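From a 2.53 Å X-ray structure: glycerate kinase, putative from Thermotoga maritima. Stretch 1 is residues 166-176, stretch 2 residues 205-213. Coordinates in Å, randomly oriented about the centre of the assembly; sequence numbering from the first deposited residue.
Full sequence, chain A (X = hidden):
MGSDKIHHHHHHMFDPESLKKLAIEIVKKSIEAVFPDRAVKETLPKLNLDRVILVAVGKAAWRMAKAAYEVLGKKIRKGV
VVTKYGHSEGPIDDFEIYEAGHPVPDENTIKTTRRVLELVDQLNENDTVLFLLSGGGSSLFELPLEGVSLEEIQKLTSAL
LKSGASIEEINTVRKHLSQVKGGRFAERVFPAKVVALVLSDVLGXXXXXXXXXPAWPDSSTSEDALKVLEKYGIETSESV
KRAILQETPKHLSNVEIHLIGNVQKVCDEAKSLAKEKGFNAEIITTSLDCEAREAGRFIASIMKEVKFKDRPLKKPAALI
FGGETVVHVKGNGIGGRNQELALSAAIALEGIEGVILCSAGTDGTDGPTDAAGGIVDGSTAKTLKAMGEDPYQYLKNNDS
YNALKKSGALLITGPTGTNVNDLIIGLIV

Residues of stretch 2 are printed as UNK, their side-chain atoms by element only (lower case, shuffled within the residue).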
ATOM      1  N   SER A 166     -15.554  12.734  -1.093  1.00 28.96           N
ATOM      2  CA  SER A 166     -14.733  11.791  -1.854  1.00 28.39           C
ATOM      3  C   SER A 166     -13.289  12.056  -1.525  1.00 29.48           C
ATOM      4  O   SER A 166     -12.952  13.150  -1.069  1.00 29.79           O
ATOM      5  CB  SER A 166     -14.955  11.937  -3.366  1.00 28.78           C
ATOM      6  OG  SER A 166     -14.693  13.253  -3.848  1.00 26.23           O
ATOM      7  N   ILE A 167     -12.440  11.042  -1.742  1.00 31.09           N
ATOM      8  CA  ILE A 167     -10.997  11.122  -1.424  1.00 31.04           C
ATOM      9  C   ILE A 167     -10.342  12.257  -2.206  1.00 30.90           C
ATOM     10  O   ILE A 167      -9.402  12.900  -1.725  1.00 31.03           O
ATOM     11  CB  ILE A 167     -10.251   9.771  -1.689  1.00 31.93           C
ATOM     12  CG1 ILE A 167      -8.740   9.878  -1.378  1.00 34.09           C
ATOM     13  CG2 ILE A 167     -10.417   9.322  -3.126  1.00 32.28           C
ATOM     14  CD1 ILE A 167      -8.377   9.868   0.103  1.00 34.37           C
ATOM     15  N   GLU A 168     -10.848  12.495  -3.410  1.00 30.29           N
ATOM     16  CA  GLU A 168     -10.360  13.559  -4.276  1.00 30.39           C
ATOM     17  C   GLU A 168     -10.727  14.938  -3.719  1.00 29.28           C
ATOM     18  O   GLU A 168      -9.946  15.901  -3.800  1.00 30.12           O
ATOM     19  CB  GLU A 168     -10.949  13.392  -5.684  1.00 30.50           C
ATOM     20  CG  GLU A 168     -10.374  12.185  -6.470  1.00 40.36           C
ATOM     21  CD  GLU A 168     -11.017  10.798  -6.150  1.00 49.87           C
ATOM     22  OE1 GLU A 168     -12.083  10.702  -5.489  1.00 53.78           O
ATOM     23  OE2 GLU A 168     -10.436   9.781  -6.580  1.00 57.36           O
ATOM     24  N   GLU A 169     -11.920  15.039  -3.151  1.00 27.83           N
ATOM     25  CA  GLU A 169     -12.373  16.291  -2.547  1.00 27.72           C
ATOM     26  C   GLU A 169     -11.605  16.585  -1.249  1.00 26.47           C
ATOM     27  O   GLU A 169     -11.200  17.721  -0.986  1.00 24.10           O
ATOM     28  CB  GLU A 169     -13.890  16.253  -2.325  1.00 26.58           C
ATOM     29  CG  GLU A 169     -14.689  16.330  -3.628  1.00 22.87           C
ATOM     30  CD  GLU A 169     -16.175  16.041  -3.434  1.00 27.85           C
ATOM     31  OE1 GLU A 169     -16.518  15.103  -2.689  1.00 16.80           O
ATOM     32  OE2 GLU A 169     -17.007  16.759  -4.027  1.00 30.51           O
ATOM     33  N   ILE A 170     -11.367  15.547  -0.466  1.00 26.37           N
ATOM     34  CA  ILE A 170     -10.569  15.695   0.727  1.00 27.18           C
ATOM     35  C   ILE A 170      -9.176  16.167   0.309  1.00 28.44           C
ATOM     36  O   ILE A 170      -8.607  17.095   0.910  1.00 27.85           O
ATOM     37  CB  ILE A 170     -10.505  14.377   1.502  1.00 26.13           C
ATOM     38  CG1 ILE A 170     -11.890  14.054   2.064  1.00 29.15           C
ATOM     39  CG2 ILE A 170      -9.478  14.463   2.638  1.00 29.53           C
ATOM     40  CD1 ILE A 170     -12.013  12.700   2.711  1.00 30.05           C
ATOM     41  N   ASN A 171      -8.652  15.532  -0.740  1.00 28.71           N
ATOM     42  CA  ASN A 171      -7.326  15.834  -1.263  1.00 29.63           C
ATOM     43  C   ASN A 171      -7.202  17.276  -1.789  1.00 29.63           C
ATOM     44  O   ASN A 171      -6.224  17.972  -1.509  1.00 28.62           O
ATOM     45  CB  ASN A 171      -6.982  14.823  -2.356  1.00 31.02           C
ATOM     46  CG  ASN A 171      -5.494  14.590  -2.511  1.00 34.33           C
ATOM     47  OD1 ASN A 171      -4.682  14.834  -1.599  1.00 35.37           O
ATOM     48  ND2 ASN A 171      -5.130  14.075  -3.678  1.00 38.99           N
ATOM     49  N   THR A 172      -8.201  17.736  -2.527  1.00 29.85           N
ATOM     50  CA  THR A 172      -8.191  19.118  -3.008  1.00 29.80           C
ATOM     51  C   THR A 172      -8.004  20.094  -1.835  1.00 29.08           C
ATOM     52  O   THR A 172      -7.132  20.975  -1.870  1.00 29.53           O
ATOM     53  CB  THR A 172      -9.466  19.420  -3.821  1.00 29.46           C
ATOM     54  OG1 THR A 172      -9.397  18.737  -5.085  1.00 32.11           O
ATOM     55  CG2 THR A 172      -9.639  20.907  -4.067  1.00 30.39           C
ATOM     56  N   VAL A 173      -8.786  19.904  -0.779  1.00 28.47           N
ATOM     57  CA  VAL A 173      -8.709  20.789   0.383  1.00 27.39           C
ATOM     58  C   VAL A 173      -7.383  20.655   1.104  1.00 28.17           C
ATOM     59  O   VAL A 173      -6.751  21.659   1.419  1.00 27.60           O
ATOM     60  CB  VAL A 173      -9.808  20.517   1.391  1.00 25.40           C
ATOM     61  CG1 VAL A 173      -9.665  21.447   2.560  1.00 24.26           C
ATOM     62  CG2 VAL A 173     -11.183  20.711   0.747  1.00 28.95           C
ATOM     63  N   ARG A 174      -6.955  19.420   1.356  1.00 28.75           N
ATOM     64  CA  ARG A 174      -5.697  19.193   2.087  1.00 28.92           C
ATOM     65  C   ARG A 174      -4.482  19.807   1.421  1.00 29.06           C
ATOM     66  O   ARG A 174      -3.598  20.304   2.117  1.00 29.84           O
ATOM     67  CB  ARG A 174      -5.426  17.695   2.367  1.00 28.58           C
ATOM     68  CG  ARG A 174      -6.128  17.150   3.616  1.00 27.56           C
ATOM     69  CD  ARG A 174      -5.812  17.944   4.890  1.00 30.08           C
ATOM     70  NE  ARG A 174      -4.476  17.676   5.424  1.00 31.34           N
ATOM     71  CZ  ARG A 174      -4.149  16.609   6.155  1.00 27.99           C
ATOM     72  NH1 ARG A 174      -5.054  15.693   6.437  1.00 32.76           N
ATOM     73  NH2 ARG A 174      -2.912  16.444   6.606  1.00 28.99           N
ATOM     74  N   LYS A 175      -4.429  19.759   0.089  1.00 28.09           N
ATOM     75  CA  LYS A 175      -3.275  20.266  -0.661  1.00 26.76           C
ATOM     76  C   LYS A 175      -3.172  21.795  -0.525  1.00 27.10           C
ATOM     77  O   LYS A 175      -2.069  22.372  -0.563  1.00 25.75           O
ATOM     78  CB  LYS A 175      -3.363  19.856  -2.149  1.00 25.43           C
ATOM     79  CG  LYS A 175      -3.201  18.342  -2.402  1.00 26.70           C
ATOM     80  CD  LYS A 175      -3.310  17.915  -3.891  1.00 27.45           C
ATOM     81  CE  LYS A 175      -4.731  17.966  -4.467  1.00 27.19           C
ATOM     82  NZ  LYS A 175      -4.735  17.588  -5.941  1.00 22.15           N
ATOM     83  N   HIS A 176      -4.323  22.439  -0.347  1.00 26.62           N
ATOM     84  CA  HIS A 176      -4.383  23.879  -0.257  1.00 26.94           C
ATOM     85  C   HIS A 176      -4.219  24.391   1.200  1.00 28.65           C
ATOM     86  O   HIS A 176      -4.311  25.601   1.462  1.00 30.04           O
ATOM     87  CB  HIS A 176      -5.682  24.381  -0.922  1.00 26.86           C
ATOM     88  CG  HIS A 176      -5.647  24.360  -2.422  1.00 24.91           C
ATOM     89  ND1 HIS A 176      -5.986  23.247  -3.165  1.00 28.06           N
ATOM     90  CD2 HIS A 176      -5.306  25.317  -3.319  1.00 26.07           C
ATOM     91  CE1 HIS A 176      -5.855  23.523  -4.452  1.00 26.81           C
ATOM     92  NE2 HIS A 176      -5.438  24.769  -4.571  1.00 25.17           N
ATOM     93  N   UNK A 205      -1.935   3.092  -8.253  1.00 27.36           N
ATOM     94  CA  UNK A 205      -0.696   3.855  -8.099  1.00 29.37           C
ATOM     95  C   UNK A 205      -0.877   5.308  -8.515  1.00 28.86           C
ATOM     96  O   UNK A 205      -0.093   5.842  -9.274  1.00 30.12           O
ATOM     97  c   UNK A 205       0.492   3.218  -8.872  1.00 29.77           C
ATOM     98  o   UNK A 205       0.824   1.017  -9.755  1.00 33.42           O
ATOM     99  o   UNK A 205       0.471   1.135  -7.574  1.00 37.34           O
ATOM    100  c   UNK A 205       0.588   1.680  -8.712  1.00 34.39           C
ATOM    101  N   UNK A 206      -1.899   5.949  -7.978  1.00 29.11           N
ATOM    102  CA  UNK A 206      -2.235   7.306  -8.355  1.00 29.65           C
ATOM    103  C   UNK A 206      -1.324   8.263  -7.601  1.00 30.08           C
ATOM    104  O   UNK A 206      -1.460   8.427  -6.388  1.00 29.59           O
ATOM    105  c   UNK A 206      -4.745   6.949  -8.861  1.00 34.50           C
ATOM    106  c   UNK A 206      -3.684   7.577  -7.965  1.00 33.09           C
ATOM    107  c   UNK A 206      -6.818   9.953  -9.717  1.00 49.81           C
ATOM    108  n   UNK A 206      -7.507  10.826  -8.972  1.00 49.02           N
ATOM    109  n   UNK A 206      -6.897  10.012 -11.046  1.00 50.98           N
ATOM    110  n   UNK A 206      -6.069   9.026  -9.123  1.00 43.57           N
ATOM    111  c   UNK A 206      -5.292   8.006  -9.820  1.00 42.03           C
ATOM    112  N   UNK A 207      -0.399   8.900  -8.313  1.00 30.63           N
ATOM    113  CA  UNK A 207       0.621   9.741  -7.674  1.00 30.38           C
ATOM    114  C   UNK A 207       0.077  11.072  -7.153  1.00 27.92           C
ATOM    115  O   UNK A 207       0.735  11.743  -6.392  1.00 27.09           O
ATOM    116  c   UNK A 207       2.521   8.721  -9.118  1.00 32.96           C
ATOM    117  c   UNK A 207       3.278   9.000 -10.404  1.00 35.81           C
ATOM    118  c   UNK A 207       3.447   8.209  -8.037  1.00 35.40           C
ATOM    119  c   UNK A 207       1.790   9.986  -8.640  1.00 32.53           C
ATOM    120  N   UNK A 208      -1.123  11.445  -7.579  1.00 27.88           N
ATOM    121  CA  UNK A 208      -1.766  12.659  -7.105  1.00 28.25           C
ATOM    122  C   UNK A 208      -2.440  12.431  -5.764  1.00 27.97           C
ATOM    123  O   UNK A 208      -2.864  13.379  -5.123  1.00 28.11           O
ATOM    124  o   UNK A 208      -4.999  12.421  -8.771  1.00 32.66           O
ATOM    125  o   UNK A 208      -3.561  10.859  -8.275  1.00 34.77           O
ATOM    126  c   UNK A 208      -3.871  12.060  -8.398  1.00 31.65           C
ATOM    127  c   UNK A 208      -2.818  13.127  -8.106  1.00 28.50           C
ATOM    128  N   UNK A 209      -2.556  11.162  -5.387  1.00 27.83           N
ATOM    129  CA  UNK A 209      -3.239  10.723  -4.180  1.00 27.56           C
ATOM    130  C   UNK A 209      -2.222  10.212  -3.161  1.00 28.80           C
ATOM    131  O   UNK A 209      -2.375  10.444  -1.971  1.00 30.06           O
ATOM    132  c   UNK A 209      -5.326  10.125  -5.469  1.00 26.84           C
ATOM    133  c   UNK A 209      -4.875   8.984  -3.253  1.00 20.40           C
ATOM    134  c   UNK A 209      -4.254   9.595  -4.516  1.00 27.35           C
ATOM    135  N   UNK A 210      -1.209   9.488  -3.630  1.00 29.10           N
ATOM    136  CA  UNK A 210      -0.172   8.943  -2.767  1.00 29.98           C
ATOM    137  C   UNK A 210       0.477  10.088  -1.993  1.00 29.71           C
ATOM    138  O   UNK A 210       1.103  10.967  -2.593  1.00 34.25           O
ATOM    139  c   UNK A 210       1.105   6.142  -5.159  1.00 30.73           C
ATOM    140  c   UNK A 210       2.145   7.890  -2.799  1.00 31.98           C
ATOM    141  c   UNK A 210       0.266   6.842  -4.119  1.00 31.55           C
ATOM    142  c   UNK A 210       0.879   8.160  -3.612  1.00 30.32           C
ATOM    143  N   UNK A 211       0.284  10.105  -0.675  1.00 28.02           N
ATOM    144  CA  UNK A 211       0.823  11.176   0.181  1.00 27.78           C
ATOM    145  C   UNK A 211       0.318  12.577  -0.157  1.00 27.35           C
ATOM    146  O   UNK A 211       0.926  13.571   0.261  1.00 26.49           O
ATOM    147  c   UNK A 211       2.337  11.160   0.129  1.00 27.51           C
ATOM    148  N   UNK A 212      -0.796  12.622  -0.891  1.00 26.67           N
ATOM    149  CA  UNK A 212      -1.321  13.829  -1.498  1.00 27.78           C
ATOM    150  C   UNK A 212      -0.303  14.532  -2.420  1.00 28.10           C
ATOM    151  O   UNK A 212      -0.287  15.763  -2.502  1.00 27.96           O
ATOM    152  c   UNK A 212      -1.849  14.822  -0.451  1.00 28.40           C
ATOM    153  o   UNK A 212      -2.853  14.299   0.401  1.00 25.14           O
ATOM    154  N   UNK A 213       0.515  13.750  -3.124  1.00 29.26           N
ATOM    155  CA  UNK A 213       1.307  14.254  -4.250  1.00 29.47           C
ATOM    156  C   UNK A 213       2.234  15.414  -3.926  1.00 28.74           C
ATOM    157  O   UNK A 213       2.126  16.498  -4.518  1.00 28.18           O
TER
HETATM  158  O   HOH W   1      -2.700  15.997  -6.401  1.00 16.62           O

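Position 205 carries two carbons beyond CA, the second bearing two oxygens. That carboxylate on a one-carbon stem is aspartate, D205; its side chain is out of reach of stretch 1.

Position 206 has three carbons, a nitrogen, then a carbon carrying two more nitrogens: a guanidinium, hence arginine, R206. Its NH2 lies 3.9 Å from OE2 of E168, a long salt bridge. The oxygen sits well out of the guanidinium plane, so no N-H points at it and the attraction is one of charge alone.

Position 207 shows four carbons forked at the second, the pattern of leucine. L207 makes no contact with the helix.

At position 208, two carbons end in a pair of oxygens, one of them 3.0 Å from R206 NH2. This is D208, and the oxygen is OD2, again outside the guanidinium plane. What reaches stretch 1 is its backbone: N171 ND2 donates to D208 O at 2.8 Å, with an N-H...O angle of 147°.

Position 209 has one carbon carrying two others, three in all, so it is valine. V209 CG1 meets I167 CG1 at 4.4 Å, a loose apolar contact, and V209 CA lies 3.9 Å from N171 ND2.

Position 210 has four carbons forked at the first, one arm two carbons long: isoleucine. The CA-to-CB bond of I210 points away from the helix. Position 211 has a single carbon, alanine; the CA-to-CB bond of A211 likewise points away.

Position 212 has one carbon and one oxygen, the oxygen 2.8 Å from N171 OD1. A hydroxyl on an unbranched carbon identifies serine. S212 OG donates to N171 OD1, and S212 O packs 3.9 Å from K175 CG.

Position 213 has no side-chain atoms and is glycine. G213 has phi/psi of 57/60, and positive phi favours this residue; an ideal CB would also be crowded by L207 O at 3.1 Å.

The contact centres on N171, where N171 CA lies 6.3 Å from S212 CA. Its amide serves both its chemical roles: ND2 donates to the D208 carbonyl while OD1 accepts from S212 OG. The loop is itself held by turns, with V209 N and I210 N both donating to R206 O, and S212 N to V209 O. A water extends the polar link, accepting from K175 NZ at 2.6 Å and donating to D208 O at 2.9 Å. The contact is small, 303 Å² summed over both sides, and its two hydrogen bonds both converge on the N171 amide.

Stretch 2 205-213: DRLDVIASG
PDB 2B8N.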